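Local atomic coordinates of aac(6')-Ii (Enterococcus faecium, PDB entry 1N71), a protein that is an antibiotic-resistance enzyme of the GNAT superfamily that probably transfers an acetyl group from acetyl-coenzyme A to the 6'-amino group of aminoglycosides. Residues Gly103-Tyr108 and Ala172-Pro177. Sequence-based numbering, arbitrary orientation.
Sequences GGITIY and AKTIIP
T106 holds OG1 anti to its backbone N (chi1 179°), which brings the hydroxyl over the carbonyl of K173. I175 has CG1 between its backbone N and carbonyl carbon (chi1 62°), with I175 CG1 packed 3.5 Å from I105 O. T106 OG1 donates to K173 O at 2.9 Å, from above the carbonyl plane. I107 N donates to K173 O at 3.0 Å. Two bonds therefore grip K173 O. K173 N returns a bond to I107 O, which completes the hydrogen-bonded antiparallel pair I107-K173. T106-T174 and Y108-A172 are the non-hydrogen-bonded pairs next to it. Beyond the regular pairing, I175 N still reaches I105 O at 2.9 Å, with an N-H...O angle of 149°. A water lies on the T106 and T174 face. The water O donates to T106 OG1 at 2.7 Å and also bonds T174 OG1, which has a further partner in N160 of the second subunit. On the same face, Y108 CB meets A172 CB at 3.9 Å. On the I107 face, the I107 and I175 side chains cross at about a right angle, with I107 CD1 4.1 Å from I175 CD1. The contact pairs the start of strand 106-112 with the finish of strand 168-174 in the mixed sheet of the GNAT fold. G103 ends helix 87-101 in a Schellman motif, just before strand 106-112. That helix covers the I107 face: E96 and V99 touch I107 and I175, and E96 forms a salt bridge with K173 NZ. L158 of the second subunit packs on Y108 and A172 across the other face. Strand 70-78, helix 87-101 and strand 106-112 form a beta-alpha-beta crossover, and its two parallel strands are neighbours in the sheet.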
loop_
_atom_site.group_PDB
_atom_site.type_symbol
_atom_site.label_atom_id
_atom_site.label_comp_id
_atom_site.label_asym_id
_atom_site.label_seq_id
_atom_site.Cartn_x
_atom_site.Cartn_y
_atom_site.Cartn_z
ATOM N N GLY A 103 15.384 12.519 3.602
ATOM C CA GLY A 103 14.455 13.422 2.941
ATOM C C GLY A 103 13.008 12.974 3.059
ATOM O O GLY A 103 12.119 13.553 2.432
ATOM N N GLY A 104 12.774 11.937 3.860
ATOM C CA GLY A 104 11.426 11.428 4.051
ATOM C C GLY A 104 10.523 12.402 4.786
ATOM O O GLY A 104 10.970 13.140 5.666
ATOM N N ILE A 105 9.241 12.389 4.430
ATOM C CA ILE A 105 8.246 13.273 5.027
ATOM C C ILE A 105 7.245 12.506 5.885
ATOM O O ILE A 105 6.880 12.933 6.981
ATOM C CB ILE A 105 7.416 13.991 3.935
ATOM C CG1 ILE A 105 8.335 14.752 2.979
ATOM C CG2 ILE A 105 6.405 14.912 4.581
ATOM C CD1 ILE A 105 7.588 15.474 1.881
ATOM N N THR A 106 6.784 11.377 5.370
ATOM C CA THR A 106 5.792 10.598 6.090
ATOM C C THR A 106 6.047 9.102 6.048
ATOM O O THR A 106 6.627 8.571 5.101
ATOM C CB THR A 106 4.383 10.847 5.524
ATOM O OG1 THR A 106 3.430 10.049 6.242
ATOM C CG2 THR A 106 4.326 10.451 4.065
ATOM N N ILE A 107 5.585 8.436 7.096
ATOM C CA ILE A 107 5.710 7.001 7.226
ATOM C C ILE A 107 4.298 6.504 7.456
ATOM O O ILE A 107 3.568 7.069 8.269
ATOM C CB ILE A 107 6.578 6.619 8.445
ATOM C CG1 ILE A 107 8.019 7.092 8.229
ATOM C CG2 ILE A 107 6.535 5.102 8.668
ATOM C CD1 ILE A 107 8.946 6.788 9.409
ATOM N N TYR A 108 3.906 5.471 6.728
ATOM C CA TYR A 108 2.577 4.906 6.894
ATOM C C TYR A 108 2.723 3.402 7.052
ATOM O O TYR A 108 3.770 2.836 6.750
ATOM C CB TYR A 108 1.690 5.220 5.688
ATOM C CG TYR A 108 2.079 4.477 4.436
ATOM C CD1 TYR A 108 3.155 4.902 3.651
ATOM C CD2 TYR A 108 1.380 3.338 4.041
ATOM C CE1 TYR A 108 3.519 4.210 2.502
ATOM C CE2 TYR A 108 1.738 2.637 2.895
ATOM C CZ TYR A 108 2.805 3.079 2.131
ATOM O OH TYR A 108 3.153 2.388 0.997
ATOM N N ALA A 172 -0.733 6.673 9.618
ATOM C CA ALA A 172 0.361 7.466 9.085
ATOM C C ALA A 172 0.774 8.580 10.024
ATOM O O ALA A 172 0.011 9.001 10.903
ATOM C CB ALA A 172 -0.038 8.044 7.729
ATOM N N LYS A 173 1.994 9.050 9.828
ATOM C CA LYS A 173 2.545 10.126 10.626
ATOM C C LYS A 173 3.513 10.909 9.752
ATOM O O LYS A 173 4.272 10.330 8.977
ATOM C CB LYS A 173 3.291 9.557 11.841
ATOM C CG LYS A 173 3.956 10.615 12.724
ATOM C CD LYS A 173 4.742 9.969 13.868
ATOM C CE LYS A 173 5.406 11.010 14.757
ATOM N NZ LYS A 173 6.228 10.374 15.842
ATOM N N THR A 174 3.447 12.230 9.836
ATOM C CA THR A 174 4.377 13.066 9.095
ATOM C C THR A 174 5.439 13.309 10.165
ATOM O O THR A 174 5.141 13.800 11.253
ATOM C CB THR A 174 3.691 14.347 8.616
ATOM O OG1 THR A 174 2.885 14.031 7.468
ATOM C CG2 THR A 174 4.709 15.403 8.244
ATOM N N ILE A 175 6.675 12.941 9.854
ATOM C CA ILE A 175 7.754 13.000 10.835
ATOM C C ILE A 175 8.634 14.232 10.993
ATOM O O ILE A 175 9.546 14.231 11.818
ATOM C CB ILE A 175 8.666 11.779 10.646
ATOM C CG1 ILE A 175 9.288 11.803 9.246
ATOM C CG2 ILE A 175 7.841 10.502 10.815
ATOM C CD1 ILE A 175 10.220 10.649 8.971
ATOM N N ILE A 176 8.377 15.278 10.222
ATOM C CA ILE A 176 9.174 16.489 10.340
ATOM C C ILE A 176 8.265 17.704 10.332
ATOM O O ILE A 176 7.096 17.616 9.947
ATOM C CB ILE A 176 10.188 16.624 9.181
ATOM C CG1 ILE A 176 9.454 16.626 7.841
ATOM C CG2 ILE A 176 11.206 15.485 9.239
ATOM C CD1 ILE A 176 10.361 16.873 6.643
ATOM N N PRO A 177 8.793 18.858 10.764
ATOM C CA PRO A 177 8.024 20.097 10.803
ATOM C C PRO A 177 7.522 20.488 9.423
ATOM O O PRO A 177 8.220 20.353 8.420
ATOM C CB PRO A 177 9.028 21.112 11.348
ATOM C CG PRO A 177 9.900 20.274 12.224
ATOM C CD PRO A 177 10.121 19.052 11.375
HETATM O O HOH W 1 1.209 11.523 6.486
#